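Long-range contacts in Ufm1-specific protease (Caenorhabditis elegans, PDB 5EJJ), which cleaves the peptide bond at the C-terminal glycine of the ubiquitin-like modifier Ufm1 as a thiol protease, and is required for localizing certain odorant receptors to sensory cilia: residues F12-A16 with M101-I107; Q45-V49 with G297-L301; F93-T98 with M113-F117. Numbering follows the deposited sequence.

Contact 1 of 3, residues F12-A16 with M101-I107; sequences FQNYA and MLENRSI
A Schellman motif that ends a helix can double as a packing surface, and the N-terminal MPN region of this protease illustrates it. Helix 99-104 closes with Ser106 N bonded to Met101 O (3.1 Å) and, weakly, Arg105 N to Leu102 O (3.3 Å); Arg105 is the C-prime residue, at phi/psi 60/60. Against this end lies Phe12-Ala16, helical throughout, with the CA atoms of Phe12 and Leu102 5.7 Å apart and those of Ala16 and Glu103 7.5 Å apart. Apolar contacts dominate. Phe12 (chi1 m) is buried against the helix end and the start of the next helix: Phe12 CD1 meets Leu102 CD1 at 3.6 Å and Phe12 CE2 meets Ile107 CG1 at 4.2 Å. Two CH-pi contacts cover ring faces: Arg105 CA lies 3.8 Å from the Phe12 centroid, Leu102 CG 3.8 Å from that of Tyr15 (chi1 t). Polar chemistry stays at the margin, where Arg105, chi1 m and extended beyond it, reaches across to helix 8-19 and its NH1 donates to Gln13 OE1 at 2.9 Å.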
loop_
_atom_site.group_PDB
_atom_site.type_symbol
_atom_site.label_atom_id
_atom_site.label_comp_id
_atom_site.label_asym_id
_atom_site.label_seq_id
_atom_site.Cartn_x
_atom_site.Cartn_y
_atom_site.Cartn_z
ATOM N N PHE A 12 14.237 12.351 3.062
ATOM C CA PHE A 12 13.769 13.692 3.430
ATOM C C PHE A 12 12.289 13.686 3.746
ATOM O O PHE A 12 11.840 14.259 4.746
ATOM C CB PHE A 12 13.999 14.686 2.292
ATOM C CG PHE A 12 15.441 14.924 1.977
ATOM C CD1 PHE A 12 16.399 14.891 2.988
ATOM C CD2 PHE A 12 15.846 15.156 0.677
ATOM C CE1 PHE A 12 17.742 15.085 2.710
ATOM C CE2 PHE A 12 17.183 15.352 0.390
ATOM C CZ PHE A 12 18.136 15.317 1.413
ATOM N N GLN A 13 11.523 13.039 2.880
ATOM C CA GLN A 13 10.096 12.928 3.095
ATOM C C GLN A 13 9.767 12.191 4.388
ATOM O O GLN A 13 8.738 12.436 5.001
ATOM C CB GLN A 13 9.457 12.193 1.935
ATOM C CG GLN A 13 7.976 12.077 2.083
ATOM C CD GLN A 13 7.335 13.423 2.069
ATOM O OE1 GLN A 13 7.767 14.313 1.332
ATOM N NE2 GLN A 13 6.307 13.602 2.889
ATOM N N ASN A 14 10.618 11.264 4.805
ATOM C CA ASN A 14 10.330 10.565 6.040
ATOM C C ASN A 14 10.510 11.495 7.220
ATOM O O ASN A 14 9.654 11.546 8.100
ATOM C CB ASN A 14 11.196 9.330 6.187
ATOM C CG ASN A 14 10.563 8.088 5.583
ATOM O OD1 ASN A 14 9.444 8.113 5.057
ATOM N ND2 ASN A 14 11.294 6.983 5.653
ATOM N N TYR A 15 11.615 12.240 7.224
ATOM C CA TYR A 15 11.860 13.275 8.232
ATOM C C TYR A 15 10.715 14.263 8.253
ATOM O O TYR A 15 10.259 14.697 9.318
ATOM C CB TYR A 15 13.126 14.047 7.927
ATOM C CG TYR A 15 13.445 15.087 8.976
ATOM C CD1 TYR A 15 12.927 16.368 8.887
ATOM C CD2 TYR A 15 14.286 14.788 10.050
ATOM C CE1 TYR A 15 13.220 17.330 9.841
ATOM C CE2 TYR A 15 14.591 15.739 11.013
ATOM C CZ TYR A 15 14.049 17.018 10.907
ATOM O OH TYR A 15 14.340 17.986 11.863
ATOM N N ALA A 16 10.282 14.637 7.055
ATOM C CA ALA A 16 9.121 15.476 6.892
ATOM C C ALA A 16 7.965 14.911 7.695
ATOM O O ALA A 16 7.380 15.627 8.506
ATOM C CB ALA A 16 8.754 15.601 5.412
ATOM N N MET A 101 19.837 20.725 5.882
ATOM C CA MET A 101 19.784 19.755 4.798
ATOM C C MET A 101 18.417 19.104 4.692
ATOM O O MET A 101 17.822 19.030 3.610
ATOM C CB MET A 101 20.842 18.692 5.063
ATOM C CG MET A 101 20.790 17.477 4.176
ATOM S SD MET A 101 21.579 16.106 5.032
ATOM C CE MET A 101 23.218 16.761 5.335
ATOM N N LEU A 102 17.921 18.652 5.837
ATOM C CA LEU A 102 16.649 17.956 5.909
ATOM C C LEU A 102 15.466 18.828 5.497
ATOM O O LEU A 102 14.648 18.433 4.664
ATOM C CB LEU A 102 16.434 17.409 7.323
ATOM C CG LEU A 102 16.739 15.926 7.577
ATOM C CD1 LEU A 102 17.412 15.270 6.374
ATOM C CD2 LEU A 102 17.582 15.738 8.828
ATOM N N GLU A 103 15.366 20.013 6.085
ATOM C CA GLU A 103 14.200 20.842 5.845
ATOM C C GLU A 103 14.237 21.469 4.444
ATOM O O GLU A 103 13.208 21.595 3.788
ATOM C CB GLU A 103 14.013 21.839 6.992
ATOM C CG GLU A 103 13.663 21.104 8.310
ATOM C CD GLU A 103 13.537 22.004 9.554
ATOM O OE1 GLU A 103 13.661 23.248 9.422
ATOM O OE2 GLU A 103 13.310 21.455 10.670
ATOM N N ASN A 104 15.431 21.793 3.962
ATOM C CA ASN A 104 15.595 22.289 2.591
ATOM C C ASN A 104 15.544 21.190 1.539
ATOM O O ASN A 104 15.300 21.466 0.362
ATOM C CB ASN A 104 16.927 23.036 2.445
ATOM C CG ASN A 104 16.983 24.296 3.288
ATOM O OD1 ASN A 104 15.967 24.984 3.475
ATOM N ND2 ASN A 104 18.172 24.599 3.820
ATOM N N ARG A 105 15.795 19.957 1.983
ATOM C CA ARG A 105 15.881 18.789 1.117
ATOM C C ARG A 105 16.988 18.946 0.083
ATOM O O ARG A 105 16.745 18.890 -1.119
ATOM C CB ARG A 105 14.542 18.475 0.444
ATOM C CG ARG A 105 13.381 18.421 1.401
ATOM C CD ARG A 105 12.153 17.784 0.774
ATOM N NE ARG A 105 10.984 17.912 1.648
ATOM C CZ ARG A 105 9.884 17.161 1.564
ATOM N NH1 ARG A 105 9.802 16.197 0.648
ATOM N NH2 ARG A 105 8.869 17.359 2.409
ATOM N N SER A 106 18.213 19.112 0.559
ATOM C CA SER A 106 19.346 19.261 -0.342
ATOM C C SER A 106 20.111 17.974 -0.617
ATOM O O SER A 106 20.987 17.600 0.165
ATOM C CB SER A 106 20.320 20.286 0.222
ATOM O OG SER A 106 21.497 20.339 -0.560
ATOM N N ILE A 107 19.808 17.314 -1.736
ATOM C CA ILE A 107 20.616 16.173 -2.182
ATOM C C ILE A 107 22.030 16.684 -2.321
ATOM O O ILE A 107 23.008 15.992 -2.027
ATOM C CB ILE A 107 20.153 15.640 -3.546
ATOM C CG1 ILE A 107 18.942 14.720 -3.364
ATOM C CG2 ILE A 107 21.301 14.914 -4.266
ATOM C CD1 ILE A 107 18.314 14.275 -4.683
#

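Contact 2 of 3, residues Q45-V49 with G297-L301; sequences QVIHV and GWVSL
At a classic beta bulge in strand 45-53, the N-terminal MPN region meets a loop of the following UfSP2-type region. Ile47 (phi/psi -109/-37) and His48 (-134/122) both face Phe38 of the adjacent strand 33-40, and both direct their CA-to-CB bonds toward Gly297-Leu301, an irregular segment between strands 289-293 and 302-306. The backbones stay well apart, with CA atoms of Ile47 and Ser300 separated by 7.7 Å and those of His48 and Trp298 by 8.2 Å. A bulge puts two consecutive side chains on one side of a strand, and here both serve the interface between the two regions. His48 (chi1 m) sets CE1 over a face of the Trp298 ring, 3.3 Å from Trp298 CE3; the rings meet obliquely, centroids 4.2 Å apart and planes at 46°. Ile47 CG2 packs 4.1 Å from both Val299 CG2 and Ser300 CB. No direct hydrogen bond crosses. Instead one water accepts from Val299 N at 2.9 Å and donates weakly to Ile47 O at 3.4 Å.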
loop_
_atom_site.group_PDB
_atom_site.type_symbol
_atom_site.label_atom_id
_atom_site.label_comp_id
_atom_site.label_asym_id
_atom_site.label_seq_id
_atom_site.Cartn_x
_atom_site.Cartn_y
_atom_site.Cartn_z
ATOM N N GLN A 45 22.381 -1.157 -0.561
ATOM C CA GLN A 45 21.280 -0.320 -1.024
ATOM C C GLN A 45 20.318 0.002 0.121
ATOM O O GLN A 45 19.695 -0.887 0.661
ATOM C CB GLN A 45 20.539 -1.029 -2.155
ATOM C CG GLN A 45 19.463 -0.192 -2.771
ATOM C CD GLN A 45 18.581 -0.992 -3.675
ATOM O OE1 GLN A 45 18.246 -2.126 -3.375
ATOM N NE2 GLN A 45 18.193 -0.408 -4.796
ATOM N N VAL A 46 20.208 1.265 0.508
ATOM C CA VAL A 46 19.351 1.624 1.632
ATOM C C VAL A 46 17.901 1.645 1.183
ATOM O O VAL A 46 17.599 2.228 0.171
ATOM C CB VAL A 46 19.735 3.016 2.186
ATOM C CG1 VAL A 46 18.730 3.479 3.200
ATOM C CG2 VAL A 46 21.121 2.977 2.801
ATOM N N ILE A 47 16.987 1.026 1.917
ATOM C CA ILE A 47 15.596 1.030 1.473
ATOM C C ILE A 47 14.703 1.900 2.349
ATOM O O ILE A 47 13.792 2.537 1.844
ATOM C CB ILE A 47 15.009 -0.398 1.384
ATOM C CG1 ILE A 47 15.834 -1.250 0.437
ATOM C CG2 ILE A 47 13.592 -0.379 0.891
ATOM C CD1 ILE A 47 15.865 -0.725 -0.936
ATOM N N HIS A 48 14.953 1.919 3.656
ATOM C CA HIS A 48 14.116 2.661 4.605
ATOM C C HIS A 48 14.970 3.466 5.570
ATOM O O HIS A 48 15.787 2.904 6.287
ATOM C CB HIS A 48 13.267 1.725 5.461
ATOM C CG HIS A 48 12.305 0.876 4.691
ATOM N ND1 HIS A 48 11.219 1.397 4.022
ATOM C CD2 HIS A 48 12.246 -0.467 4.520
ATOM C CE1 HIS A 48 10.547 0.415 3.445
ATOM N NE2 HIS A 48 11.148 -0.728 3.733
ATOM N N VAL A 49 14.782 4.778 5.609
ATOM C CA VAL A 49 15.396 5.567 6.654
ATOM C C VAL A 49 14.322 5.966 7.657
ATOM O O VAL A 49 13.389 6.697 7.335
ATOM C CB VAL A 49 16.112 6.779 6.090
ATOM C CG1 VAL A 49 16.704 7.586 7.216
ATOM C CG2 VAL A 49 17.205 6.330 5.145
ATOM N N GLY A 297 4.725 5.823 -0.991
ATOM C CA GLY A 297 6.113 6.169 -1.202
ATOM C C GLY A 297 7.024 4.975 -1.140
ATOM O O GLY A 297 8.067 4.947 -1.804
ATOM N N TRP A 298 6.629 4.000 -0.324
ATOM C CA TRP A 298 7.432 2.798 -0.067
ATOM C C TRP A 298 7.635 1.867 -1.274
ATOM O O TRP A 298 6.768 1.745 -2.132
ATOM C CB TRP A 298 6.780 2.004 1.048
ATOM C CG TRP A 298 6.999 2.546 2.397
ATOM C CD1 TRP A 298 7.044 3.845 2.765
ATOM C CD2 TRP A 298 7.222 1.779 3.578
ATOM N NE1 TRP A 298 7.276 3.945 4.124
ATOM C CE2 TRP A 298 7.391 2.684 4.639
ATOM C CE3 TRP A 298 7.296 0.409 3.840
ATOM C CZ2 TRP A 298 7.633 2.266 5.931
ATOM C CZ3 TRP A 298 7.527 0.003 5.112
ATOM C CH2 TRP A 298 7.695 0.922 6.148
ATOM N N VAL A 299 8.772 1.197 -1.331
ATOM C CA VAL A 299 9.043 0.314 -2.455
ATOM C C VAL A 299 9.312 -1.103 -1.983
ATOM O O VAL A 299 9.709 -1.965 -2.763
ATOM C CB VAL A 299 10.241 0.786 -3.267
ATOM C CG1 VAL A 299 9.946 2.101 -3.863
ATOM C CG2 VAL A 299 11.459 0.890 -2.373
ATOM N N SER A 300 9.112 -1.342 -0.696
ATOM C CA SER A 300 9.097 -2.685 -0.166
ATOM C C SER A 300 7.927 -2.658 0.819
ATOM O O SER A 300 7.581 -1.587 1.327
ATOM C CB SER A 300 10.449 -3.011 0.485
ATOM O OG SER A 300 10.376 -4.099 1.408
ATOM N N LEU A 301 7.318 -3.821 1.068
ATOM C CA LEU A 301 6.101 -3.928 1.868
ATOM C C LEU A 301 6.349 -3.748 3.359
ATOM O O LEU A 301 7.490 -3.776 3.806
ATOM C CB LEU A 301 5.447 -5.283 1.615
ATOM C CG LEU A 301 5.058 -5.555 0.159
ATOM C CD1 LEU A 301 4.738 -7.022 -0.058
ATOM C CD2 LEU A 301 3.861 -4.691 -0.232
HETATM O O HOH W 1 10.668 2.126 0.648
#

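Contact 3 of 3, residues F93-T98 with M113-F117; sequences FTLQLT and MNVMF
How an asparagine side chain can imitate a neighbouring strand is seen where Met113-Phe117, a segment without regular structure, passes along strand 94-97. Met113 comes first, its CA 6.1 Å from that of Gln96; Met113 CG packs on Gln96 CB at 3.7 Å and Met113 SD lies 4.0 Å from Thr98 CG2. Next, Asn114 (phi/psi -141/72, chi1 m) points its amide at the strand and bonds both backbone groups of one residue: Gln96 N donates to Asn114 OD1 at 2.7 Å and Asn114 ND2 donates to Gln96 O at 3.0 Å, both nearly straight. Asn114 also opens a type I beta turn, closed by Phe117 N to Asn114 O at 3.0 Å. The turn carries Met116 (chi1 p, then t and t) toward Phe93, where Met116 CE touches Phe93 CB at 3.7 Å. Phe117 (chi1 m) directs its edge at the face of Phe93 (chi1 p), a T-shaped pair with centroids 4.8 Å apart and planes at 71°, while Leu95 CD2 sits 3.8 Å from the Phe117 centroid as a CH-pi contact. Strand 94-97 runs parallel to strand 74-81 in the sheet, and Phe110 of helix 107-113 touches Leu95, Leu97 and Phe117.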
loop_
_atom_site.group_PDB
_atom_site.type_symbol
_atom_site.label_atom_id
_atom_site.label_comp_id
_atom_site.label_asym_id
_atom_site.label_seq_id
_atom_site.Cartn_x
_atom_site.Cartn_y
_atom_site.Cartn_z
ATOM N N PHE A 93 27.522 1.773 9.402
ATOM C CA PHE A 93 27.825 3.184 9.109
ATOM C C PHE A 93 26.894 4.135 9.846
ATOM O O PHE A 93 25.886 3.710 10.430
ATOM C CB PHE A 93 27.780 3.483 7.614
ATOM C CG PHE A 93 26.426 3.302 7.002
ATOM C CD1 PHE A 93 25.455 4.286 7.118
ATOM C CD2 PHE A 93 26.123 2.140 6.298
ATOM C CE1 PHE A 93 24.211 4.110 6.571
ATOM C CE2 PHE A 93 24.870 1.958 5.737
ATOM C CZ PHE A 93 23.913 2.947 5.877
ATOM N N THR A 94 27.232 5.424 9.819
ATOM C CA THR A 94 26.307 6.457 10.298
ATOM C C THR A 94 26.110 7.579 9.278
ATOM O O THR A 94 27.081 8.157 8.777
ATOM C CB THR A 94 26.721 7.055 11.654
ATOM O OG1 THR A 94 26.863 6.003 12.622
ATOM C CG2 THR A 94 25.649 8.011 12.132
ATOM N N LEU A 95 24.857 7.870 8.945
ATOM C CA LEU A 95 24.586 9.014 8.088
ATOM C C LEU A 95 24.821 10.284 8.904
ATOM O O LEU A 95 24.408 10.380 10.078
ATOM C CB LEU A 95 23.154 8.997 7.546
ATOM C CG LEU A 95 22.700 7.851 6.639
ATOM C CD1 LEU A 95 21.251 8.078 6.249
ATOM C CD2 LEU A 95 23.572 7.751 5.413
ATOM N N GLN A 96 25.502 11.250 8.293
ATOM C CA GLN A 96 25.650 12.551 8.925
ATOM C C GLN A 96 24.640 13.505 8.327
ATOM O O GLN A 96 24.545 13.641 7.111
ATOM C CB GLN A 96 27.073 13.060 8.768
ATOM C CG GLN A 96 28.095 12.141 9.423
ATOM C CD GLN A 96 27.830 11.949 10.904
ATOM O OE1 GLN A 96 27.318 12.847 11.585
ATOM N NE2 GLN A 96 28.174 10.770 11.415
ATOM N N LEU A 97 23.857 14.137 9.182
ATOM C CA LEU A 97 22.740 14.938 8.712
ATOM C C LEU A 97 22.663 16.266 9.443
ATOM O O LEU A 97 23.150 16.391 10.568
ATOM C CB LEU A 97 21.426 14.190 8.930
ATOM C CG LEU A 97 21.179 12.866 8.223
ATOM C CD1 LEU A 97 19.741 12.430 8.483
ATOM C CD2 LEU A 97 21.461 12.982 6.741
ATOM N N THR A 98 22.046 17.252 8.801
ATOM C CA THR A 98 21.815 18.546 9.421
ATOM C C THR A 98 20.343 18.878 9.252
ATOM O O THR A 98 19.685 18.343 8.348
ATOM C CB THR A 98 22.627 19.643 8.739
ATOM O OG1 THR A 98 21.970 20.035 7.525
ATOM C CG2 THR A 98 24.035 19.151 8.420
ATOM N N MET A 113 28.398 15.530 2.841
ATOM C CA MET A 113 28.528 15.054 4.199
ATOM C C MET A 113 28.677 13.527 4.287
ATOM O O MET A 113 29.026 12.996 5.351
ATOM C CB MET A 113 27.311 15.504 4.986
ATOM C CG MET A 113 27.609 15.877 6.396
ATOM S SD MET A 113 27.233 17.604 6.624
ATOM C CE MET A 113 28.456 18.323 5.513
ATOM N N ASN A 114 28.409 12.823 3.179
ATOM C CA ASN A 114 28.368 11.349 3.185
ATOM C C ASN A 114 28.987 10.705 1.927
ATOM O O ASN A 114 28.280 10.134 1.082
ATOM C CB ASN A 114 26.933 10.833 3.438
ATOM C CG ASN A 114 26.302 11.426 4.711
ATOM O OD1 ASN A 114 26.455 10.889 5.820
ATOM N ND2 ASN A 114 25.591 12.542 4.549
ATOM N N VAL A 115 30.317 10.772 1.839
ATOM C CA VAL A 115 31.035 10.480 0.587
ATOM C C VAL A 115 30.775 9.103 -0.038
ATOM O O VAL A 115 30.815 8.963 -1.266
ATOM C CB VAL A 115 32.579 10.751 0.683
ATOM C CG1 VAL A 115 32.843 12.100 1.288
ATOM C CG2 VAL A 115 33.269 9.687 1.484
ATOM N N MET A 116 30.510 8.088 0.775
ATOM C CA MET A 116 30.335 6.777 0.179
ATOM C C MET A 116 28.921 6.516 -0.347
ATOM O O MET A 116 28.678 5.502 -0.998
ATOM C CB MET A 116 30.867 5.642 1.065
ATOM C CG MET A 116 30.216 5.463 2.417
ATOM S SD MET A 116 30.691 3.852 3.118
ATOM C CE MET A 116 30.199 4.052 4.836
ATOM N N PHE A 117 28.005 7.456 -0.132
ATOM C CA PHE A 117 26.644 7.287 -0.642
ATOM C C PHE A 117 26.374 7.933 -1.989
ATOM O O PHE A 117 26.950 8.966 -2.306
ATOM C CB PHE A 117 25.627 7.761 0.383
ATOM C CG PHE A 117 25.546 6.864 1.557
ATOM C CD1 PHE A 117 26.524 6.910 2.537
ATOM C CD2 PHE A 117 24.534 5.926 1.656
ATOM C CE1 PHE A 117 26.479 6.064 3.611
ATOM C CE2 PHE A 117 24.481 5.073 2.738
ATOM C CZ PHE A 117 25.458 5.139 3.716
#

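All three contacts are partly buried and bear on the N-terminal MPN region, but they join different things. Contacts 1 and 3 stay near its helices: strand 94-97 leads straight into helix 99-104, and Leu102 packs on Leu97 between them. Contact 2 alone reaches a later region of the chain, with the smallest buried area and a water in place of direct hydrogen bonds. Contacts 2 and 3 reach the same sheet, through strands 45-53 and 94-97, and Val46 touches Phe93 and Phe117; Asn14 ND2 to Val49 O ties contact 1 to contact 2. Polar bonding differs likewise: an exposed arginine in contact 1, a buried asparagine in contact 3.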